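Local coordinates for protein isomaltodextranase (PDB 5AWO) that hydrolyses alpha-1,6-glucosidic linkages of dextran, releasing successive isomaltose units from the non-reducing ends of the chains, at residues Ala397-Leu409 against Phe463-Pro477. Sequence-based numbering, arbitrary orientation.
Sequences AGQLPDGSWGVAL and FRVTPPKMHGTTRYP
Trp405 and Val465 form an antiparallel hydrogen-bonded pair in the C-terminal beta sandwich of this GH27 enzyme, where the hairpin 397-409 also meets strand 473-477, which pairs with strand 601-609 in the CBM35 carbohydrate-binding module. Trp405 N donates a hydrogen bond to Val465 O at 2.8 Å, and Val407 and Phe463 form the next hydrogen-bonded pair. With CG beside its backbone N (chi1 -65°), the Trp405 indole reaches from the sandwich sheet to the module: its CZ2 edge meets Pro477 CD at 3.5 Å, coming from the opposite direction, while NE1 holds a water that donates to Arg475 O. Gln399 CB sits over the centre of one indole face, and Phe480 adds an edge-to-face ring contact. The extended Gln399 chain carries its amide across Tyr476, the two planes 39° apart. NE2 points almost straight at Arg475 O, 2.9 Å away with an N-H...O angle of 177°, and also bonds Gly403 O from above the carbonyl plane; a second water joins OE1 to Pro477 O. An alanine here would keep CB over the indole but is likely to leave Arg475 O without its amide donor and open a gap beside the Tyr476 ring. Around the type I turn 400-403, Tyr476 OH donates to Pro401 O and Lys469 NZ to Asp402 O, each at 2.7 Å. On the face of the sheet opposite Trp405 and Val465, Arg464 bends back at chi2 and chi3, its guanidinium salt-bridged through NH2 to Asp370 of helix 362-370, while NH1 meets Ser404 OG in the guanidinium plane at 2.9 Å.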
ATOM      1  N   ALA A 397       0.956  -0.081 -15.334  1.00 13.20           N
ATOM      2  CA  ALA A 397      -0.002   0.989 -15.622  1.00 14.47           C
ATOM      3  C   ALA A 397      -1.044   1.066 -14.533  1.00 13.98           C
ATOM      4  O   ALA A 397      -1.403   0.053 -13.931  1.00 14.79           O
ATOM      5  CB  ALA A 397      -0.701   0.773 -16.959  1.00 15.14           C
ATOM      6  N   GLY A 398      -1.496   2.284 -14.267  1.00 14.45           N
ATOM      7  CA  GLY A 398      -2.620   2.489 -13.390  1.00 14.94           C
ATOM      8  C   GLY A 398      -3.413   3.688 -13.837  1.00 15.76           C
ATOM      9  O   GLY A 398      -2.902   4.576 -14.510  1.00 16.55           O
ATOM     10  N   GLN A 399      -4.684   3.721 -13.409  1.00 15.48           N
ATOM     11  CA  GLN A 399      -5.593   4.769 -13.816  1.00 16.71           C
ATOM     12  C   GLN A 399      -5.882   5.689 -12.688  1.00 15.94           C
ATOM     13  O   GLN A 399      -6.078   5.255 -11.540  1.00 16.72           O
ATOM     14  CB  GLN A 399      -6.901   4.157 -14.308  1.00 17.00           C
ATOM     15  CG  GLN A 399      -7.797   5.152 -15.011  1.00 17.64           C
ATOM     16  CD  GLN A 399      -8.914   4.461 -15.789  1.00 17.78           C
ATOM     17  OE1 GLN A 399      -9.319   3.313 -15.501  1.00 17.74           O
ATOM     18  NE2 GLN A 399      -9.390   5.153 -16.824  1.00 19.06           N
ATOM     19  N   LEU A 400      -5.932   6.980 -12.985  1.00 16.44           N
ATOM     20  CA  LEU A 400      -6.289   7.982 -12.032  1.00 16.91           C
ATOM     21  C   LEU A 400      -7.814   8.188 -12.020  1.00 16.34           C
ATOM     22  O   LEU A 400      -8.481   7.859 -13.007  1.00 18.04           O
ATOM     23  CB  LEU A 400      -5.585   9.309 -12.347  1.00 17.68           C
ATOM     24  CG  LEU A 400      -4.050   9.441 -12.210  1.00 17.77           C
ATOM     25  CD1 LEU A 400      -3.627   8.944 -10.845  1.00 17.70           C
ATOM     26  CD2 LEU A 400      -3.287   8.717 -13.287  1.00 18.32           C
ATOM     27  N   PRO A 401      -8.312   8.785 -10.939  1.00 18.50           N
ATOM     28  CA  PRO A 401      -9.767   9.022 -10.846  1.00 19.39           C
ATOM     29  C   PRO A 401     -10.343   9.811 -12.014  1.00 21.53           C
ATOM     30  O   PRO A 401     -11.475   9.520 -12.426  1.00 21.30           O
ATOM     31  CB  PRO A 401      -9.902   9.743  -9.518  1.00 20.29           C
ATOM     32  CG  PRO A 401      -8.769   9.206  -8.682  1.00 19.82           C
ATOM     33  CD  PRO A 401      -7.634   9.131  -9.677  1.00 19.25           C
ATOM     34  N   ASP A 402      -9.587  10.751 -12.581  1.00 21.37           N
ATOM     35  CA  ASP A 402     -10.083  11.514 -13.744  1.00 20.73           C
ATOM     36  C   ASP A 402     -10.031  10.764 -15.078  1.00 20.59           C
ATOM     37  O   ASP A 402     -10.348  11.340 -16.143  1.00 22.41           O
ATOM     38  CB  ASP A 402      -9.399  12.888 -13.836  1.00 20.91           C
ATOM     39  CG  ASP A 402      -7.941  12.819 -14.275  1.00 21.91           C
ATOM     40  OD1 ASP A 402      -7.454  11.723 -14.606  1.00 21.66           O
ATOM     41  OD2 ASP A 402      -7.309  13.886 -14.302  1.00 22.77           O
ATOM     42  N   GLY A 403      -9.618   9.494 -15.060  1.00 19.55           N
ATOM     43  CA  GLY A 403      -9.565   8.672 -16.229  1.00 18.98           C
ATOM     44  C   GLY A 403      -8.220   8.641 -16.970  1.00 17.65           C
ATOM     45  O   GLY A 403      -8.026   7.816 -17.855  1.00 19.28           O
ATOM     46  N   SER A 404      -7.318   9.555 -16.615  1.00 18.23           N
ATOM     47  CA  SER A 404      -5.961   9.519 -17.170  1.00 18.04           C
ATOM     48  C   SER A 404      -5.186   8.363 -16.544  1.00 17.63           C
ATOM     49  O   SER A 404      -5.672   7.729 -15.623  1.00 19.63           O
ATOM     50  CB  SER A 404      -5.232  10.835 -16.951  1.00 17.82           C
ATOM     51  OG  SER A 404      -5.041  11.152 -15.593  1.00 17.99           O
ATOM     52  N   TRP A 405      -3.984   8.126 -17.057  1.00 16.48           N
ATOM     53  CA  TRP A 405      -3.171   6.996 -16.628  1.00 16.59           C
ATOM     54  C   TRP A 405      -1.731   7.402 -16.368  1.00 17.08           C
ATOM     55  O   TRP A 405      -1.196   8.332 -16.981  1.00 16.77           O
ATOM     56  CB  TRP A 405      -3.134   5.953 -17.727  1.00 16.50           C
ATOM     57  CG  TRP A 405      -4.476   5.297 -18.028  1.00 17.32           C
ATOM     58  CD1 TRP A 405      -5.582   5.876 -18.623  1.00 18.84           C
ATOM     59  CD2 TRP A 405      -4.833   3.941 -17.748  1.00 17.06           C
ATOM     60  NE1 TRP A 405      -6.587   4.943 -18.709  1.00 18.67           N
ATOM     61  CE2 TRP A 405      -6.161   3.758 -18.174  1.00 18.25           C
ATOM     62  CE3 TRP A 405      -4.167   2.856 -17.146  1.00 17.90           C
ATOM     63  CZ2 TRP A 405      -6.824   2.539 -18.047  1.00 19.20           C
ATOM     64  CZ3 TRP A 405      -4.841   1.635 -17.029  1.00 18.13           C
ATOM     65  CH2 TRP A 405      -6.151   1.496 -17.474  1.00 18.77           C
ATOM     66  N   GLY A 406      -1.111   6.646 -15.475  1.00 16.12           N
ATOM     67  CA  GLY A 406       0.340   6.596 -15.366  1.00 15.77           C
ATOM     68  C   GLY A 406       0.818   5.287 -15.982  1.00 15.73           C
ATOM     69  O   GLY A 406       0.297   4.217 -15.648  1.00 16.91           O
ATOM     70  N   VAL A 407       1.799   5.361 -16.891  1.00 14.46           N
ATOM     71  CA  VAL A 407       2.360   4.187 -17.541  1.00 15.65           C
ATOM     72  C   VAL A 407       3.877   4.214 -17.342  1.00 15.02           C
ATOM     73  O   VAL A 407       4.518   5.227 -17.651  1.00 15.08           O
ATOM     74  CB  VAL A 407       2.015   4.165 -19.058  1.00 17.06           C
ATOM     75  CG1 VAL A 407       2.689   3.004 -19.769  1.00 18.15           C
ATOM     76  CG2 VAL A 407       0.497   4.169 -19.261  1.00 18.33           C
ATOM     77  N   ALA A 408       4.447   3.115 -16.836  1.00 13.77           N
ATOM     78  CA  ALA A 408       5.907   3.043 -16.567  1.00 13.82           C
ATOM     79  C   ALA A 408       6.512   1.809 -17.198  1.00 13.98           C
ATOM     80  O   ALA A 408       5.949   0.720 -17.153  1.00 14.57           O
ATOM     81  CB  ALA A 408       6.156   3.073 -15.075  1.00 14.21           C
ATOM     82  N   LEU A 409       7.667   2.013 -17.850  1.00 13.44           N
ATOM     83  CA  LEU A 409       8.348   0.986 -18.605  1.00 13.12           C
ATOM     84  C   LEU A 409       9.776   0.864 -18.041  1.00 12.36           C
ATOM     85  O   LEU A 409      10.414   1.889 -17.785  1.00 13.78           O
ATOM     86  CB  LEU A 409       8.410   1.356 -20.072  1.00 13.57           C
ATOM     87  CG  LEU A 409       7.092   1.704 -20.754  1.00 14.02           C
ATOM     88  CD1 LEU A 409       7.326   2.256 -22.146  1.00 13.59           C
ATOM     89  CD2 LEU A 409       6.144   0.533 -20.818  1.00 14.83           C
ATOM     90  N   PHE A 463       5.142   7.937 -18.074  1.00 14.48           N
ATOM     91  CA  PHE A 463       4.292   8.764 -18.937  1.00 14.77           C
ATOM     92  C   PHE A 463       2.977   9.061 -18.236  1.00 15.21           C
ATOM     93  O   PHE A 463       2.427   8.214 -17.511  1.00 15.59           O
ATOM     94  CB  PHE A 463       3.974   8.036 -20.249  1.00 15.35           C
ATOM     95  CG  PHE A 463       5.170   7.603 -21.035  1.00 14.88           C
ATOM     96  CD1 PHE A 463       5.753   8.450 -21.987  1.00 14.96           C
ATOM     97  CD2 PHE A 463       5.729   6.348 -20.824  1.00 15.69           C
ATOM     98  CE1 PHE A 463       6.857   8.054 -22.701  1.00 15.45           C
ATOM     99  CE2 PHE A 463       6.834   5.956 -21.535  1.00 15.96           C
ATOM    100  CZ  PHE A 463       7.383   6.799 -22.485  1.00 15.32           C
ATOM    101  N   ARG A 464       2.457  10.272 -18.468  1.00 15.04           N
ATOM    102  CA  ARG A 464       1.029  10.543 -18.222  1.00 15.55           C
ATOM    103  C   ARG A 464       0.335  10.343 -19.551  1.00 15.94           C
ATOM    104  O   ARG A 464       0.716  10.978 -20.541  1.00 16.66           O
ATOM    105  CB  ARG A 464       0.821  11.967 -17.713  1.00 15.96           C
ATOM    106  CG  ARG A 464      -0.653  12.385 -17.564  1.00 17.10           C
ATOM    107  CD  ARG A 464      -1.360  11.782 -16.370  1.00 18.24           C
ATOM    108  NE  ARG A 464      -0.895  12.369 -15.131  1.00 19.06           N
ATOM    109  CZ  ARG A 464      -1.632  12.626 -14.048  1.00 19.04           C
ATOM    110  NH1 ARG A 464      -2.908  12.323 -13.992  1.00 20.78           N
ATOM    111  NH2 ARG A 464      -1.064  13.151 -12.995  1.00 18.86           N
ATOM    112  N   VAL A 465      -0.682   9.475 -19.574  1.00 16.54           N
ATOM    113  CA  VAL A 465      -1.488   9.220 -20.748  1.00 17.35           C
ATOM    114  C   VAL A 465      -2.919   9.700 -20.488  1.00 17.05           C
ATOM    115  O   VAL A 465      -3.547   9.354 -19.487  1.00 17.16           O
ATOM    116  CB  VAL A 465      -1.482   7.729 -21.112  1.00 17.55           C
ATOM    117  CG1 VAL A 465      -2.335   7.477 -22.355  1.00 17.88           C
ATOM    118  CG2 VAL A 465      -0.044   7.232 -21.310  1.00 17.88           C
ATOM    119  N   THR A 466      -3.384  10.583 -21.375  1.00 17.95           N
ATOM    120  CA  THR A 466      -4.662  11.255 -21.181  1.00 19.42           C
ATOM    121  C   THR A 466      -5.584  10.983 -22.380  1.00 20.70           C
ATOM    122  O   THR A 466      -5.460  11.629 -23.435  1.00 21.61           O
ATOM    123  CB  THR A 466      -4.465  12.773 -20.997  1.00 20.14           C
ATOM    124  OG1 THR A 466      -3.474  13.036 -19.982  1.00 19.99           O
ATOM    125  CG2 THR A 466      -5.762  13.461 -20.577  1.00 21.23           C
ATOM    126  N   PRO A 467      -6.491  10.004 -22.237  1.00 21.36           N
ATOM    127  CA  PRO A 467      -7.502   9.742 -23.263  1.00 21.51           C
ATOM    128  C   PRO A 467      -8.357  10.980 -23.511  1.00 21.96           C
ATOM    129  O   PRO A 467      -8.709  11.670 -22.561  1.00 23.92           O
ATOM    130  CB  PRO A 467      -8.357   8.640 -22.625  1.00 22.19           C
ATOM    131  CG  PRO A 467      -7.388   7.909 -21.746  1.00 21.48           C
ATOM    132  CD  PRO A 467      -6.541   8.993 -21.168  1.00 20.63           C
ATOM    133  N   PRO A 468      -8.666  11.254 -24.786  1.00 25.15           N
ATOM    134  CA  PRO A 468      -9.724  12.235 -25.060  1.00 27.99           C
ATOM    135  C   PRO A 468     -11.075  11.655 -24.648  1.00 29.91           C
ATOM    136  O   PRO A 468     -11.245  10.432 -24.649  1.00 31.66           O
ATOM    137  CB  PRO A 468      -9.636  12.434 -26.577  1.00 29.21           C
ATOM    138  CG  PRO A 468      -9.071  11.181 -27.103  1.00 28.45           C
ATOM    139  CD  PRO A 468      -8.217  10.568 -26.003  1.00 27.13           C
ATOM    140  N   LYS A 469     -12.012  12.516 -24.271  1.00 32.22           N
ATOM    141  CA  LYS A 469     -13.350  12.073 -23.869  1.00 35.42           C
ATOM    142  C   LYS A 469     -14.416  12.635 -24.807  1.00 40.47           C
ATOM    143  O   LYS A 469     -14.605  13.844 -24.868  1.00 42.50           O
ATOM    144  CB  LYS A 469     -13.639  12.526 -22.441  1.00 34.77           C
ATOM    145  CG  LYS A 469     -12.708  11.902 -21.410  1.00 33.71           C
ATOM    146  CD  LYS A 469     -12.986  12.436 -20.032  1.00 32.59           C
ATOM    147  CE  LYS A 469     -12.076  11.794 -18.998  1.00 32.17           C
ATOM    148  NZ  LYS A 469     -12.530  12.111 -17.620  1.00 31.91           N
ATOM    149  N   MET A 470     -15.080  11.757 -25.551  1.00 48.76           N
ATOM    150  CA  MET A 470     -16.289  12.128 -26.289  1.00 54.98           C
ATOM    151  C   MET A 470     -17.427  12.248 -25.282  1.00 56.72           C
ATOM    152  O   MET A 470     -17.655  11.328 -24.494  1.00 58.39           O
ATOM    153  CB  MET A 470     -16.649  11.067 -27.329  1.00 59.54           C
ATOM    154  CG  MET A 470     -15.789  11.060 -28.582  1.00 64.58           C
ATOM    155  SD  MET A 470     -16.288   9.737 -29.708  1.00 72.91           S
ATOM    156  CE  MET A 470     -14.964   9.804 -30.915  1.00 71.88           C
ATOM    157  N   HIS A 471     -18.129  13.380 -25.303  1.00 56.67           N
ATOM    158  CA  HIS A 471     -19.250  13.652 -24.380  1.00 55.80           C
ATOM    159  C   HIS A 471     -19.023  13.192 -22.927  1.00 51.60           C
ATOM    160  O   HIS A 471     -19.947  12.727 -22.248  1.00 50.63           O
ATOM    161  CB  HIS A 471     -20.579  13.104 -24.949  1.00 60.25           C
ATOM    162  CG  HIS A 471     -20.420  11.945 -25.887  1.00 63.03           C
ATOM    163  ND1 HIS A 471     -20.230  12.105 -27.243  1.00 64.26           N
ATOM    164  CD2 HIS A 471     -20.439  10.608 -25.666  1.00 65.33           C
ATOM    165  CE1 HIS A 471     -20.131  10.919 -27.815  1.00 65.22           C
ATOM    166  NE2 HIS A 471     -20.253   9.993 -26.880  1.00 65.92           N
ATOM    167  N   GLY A 472     -17.790  13.350 -22.449  1.00 44.42           N
ATOM    168  CA  GLY A 472     -17.440  13.008 -21.079  1.00 41.53           C
ATOM    169  C   GLY A 472     -17.272  11.527 -20.786  1.00 37.35           C
ATOM    170  O   GLY A 472     -17.104  11.148 -19.622  1.00 40.63           O
ATOM    171  N   THR A 473     -17.301  10.690 -21.820  1.00 35.83           N
ATOM    172  CA  THR A 473     -17.227   9.239 -21.627  1.00 35.65           C
ATOM    173  C   THR A 473     -15.843   8.821 -21.116  1.00 33.00           C
ATOM    174  O   THR A 473     -14.847   8.989 -21.813  1.00 33.25           O
ATOM    175  CB  THR A 473     -17.534   8.475 -22.917  1.00 37.96           C
ATOM    176  OG1 THR A 473     -18.891   8.728 -23.309  1.00 38.53           O
ATOM    177  CG2 THR A 473     -17.358   6.977 -22.723  1.00 37.62           C
ATOM    178  N   THR A 474     -15.821   8.245 -19.922  1.00 30.12           N
ATOM    179  CA  THR A 474     -14.577   7.778 -19.297  1.00 28.22           C
ATOM    180  C   THR A 474     -14.671   6.272 -19.053  1.00 27.62           C
ATOM    181  O   THR A 474     -15.550   5.829 -18.299  1.00 29.03           O
ATOM    182  CB  THR A 474     -14.354   8.481 -17.962  1.00 29.10           C
ATOM    183  OG1 THR A 474     -14.522   9.898 -18.119  1.00 29.95           O
ATOM    184  CG2 THR A 474     -12.947   8.191 -17.426  1.00 28.30           C
ATOM    185  N   ARG A 475     -13.755   5.506 -19.655  1.00 24.42           N
ATOM    186  CA  ARG A 475     -13.685   4.057 -19.443  1.00 23.26           C
ATOM    187  C   ARG A 475     -12.628   3.681 -18.378  1.00 22.77           C
ATOM    188  O   ARG A 475     -11.474   4.095 -18.478  1.00 22.48           O
ATOM    189  CB  ARG A 475     -13.366   3.308 -20.737  1.00 23.77           C
ATOM    190  CG  ARG A 475     -13.283   1.796 -20.582  1.00 23.95           C
ATOM    191  CD  ARG A 475     -12.957   1.056 -21.835  1.00 24.14           C
ATOM    192  NE  ARG A 475     -14.032   1.186 -22.835  1.00 24.13           N
ATOM    193  CZ  ARG A 475     -14.015   0.609 -24.032  1.00 25.54           C
ATOM    194  NH1 ARG A 475     -12.992  -0.140 -24.448  1.00 24.72           N
ATOM    195  NH2 ARG A 475     -15.049   0.813 -24.864  1.00 25.96           N
ATOM    196  N   TYR A 476     -13.049   2.838 -17.442  1.00 21.60           N
ATOM    197  CA  TYR A 476     -12.208   2.245 -16.390  1.00 20.84           C
ATOM    198  C   TYR A 476     -12.143   0.734 -16.564  1.00 20.95           C
ATOM    199  O   TYR A 476     -13.080   0.028 -16.202  1.00 20.74           O
ATOM    200  CB  TYR A 476     -12.776   2.575 -15.021  1.00 20.44           C
ATOM    201  CG  TYR A 476     -12.891   4.040 -14.767  1.00 21.17           C
ATOM    202  CD1 TYR A 476     -13.978   4.764 -15.248  1.00 22.50           C
ATOM    203  CD2 TYR A 476     -11.889   4.740 -14.086  1.00 20.25           C
ATOM    204  CE1 TYR A 476     -14.086   6.121 -15.010  1.00 22.81           C
ATOM    205  CE2 TYR A 476     -11.988   6.096 -13.841  1.00 22.08           C
ATOM    206  CZ  TYR A 476     -13.078   6.800 -14.323  1.00 23.96           C
ATOM    207  OH  TYR A 476     -13.153   8.152 -14.062  1.00 24.03           O
ATOM    208  N   PRO A 477     -11.025   0.206 -17.102  1.00 19.51           N
ATOM    209  CA  PRO A 477     -10.838  -1.228 -17.223  1.00 19.14           C
ATOM    210  C   PRO A 477     -10.748  -1.949 -15.876  1.00 20.58           C
ATOM    211  O   PRO A 477     -10.025  -1.516 -14.983  1.00 19.62           O
ATOM    212  CB  PRO A 477      -9.509  -1.344 -17.970  1.00 19.34           C
ATOM    213  CG  PRO A 477      -9.425  -0.069 -18.742  1.00 19.49           C
ATOM    214  CD  PRO A 477      -9.931   0.934 -17.783  1.00 18.86           C
TER
HETATM  215  O   HOH W   1      -9.538   1.072 -13.900  1.00 20.36           O
HETATM  216  O   HOH W   2      -5.270  13.206 -12.516  1.00 25.45           O
HETATM  217  O   HOH W   3      -9.358   5.625 -19.828  1.00 21.90           O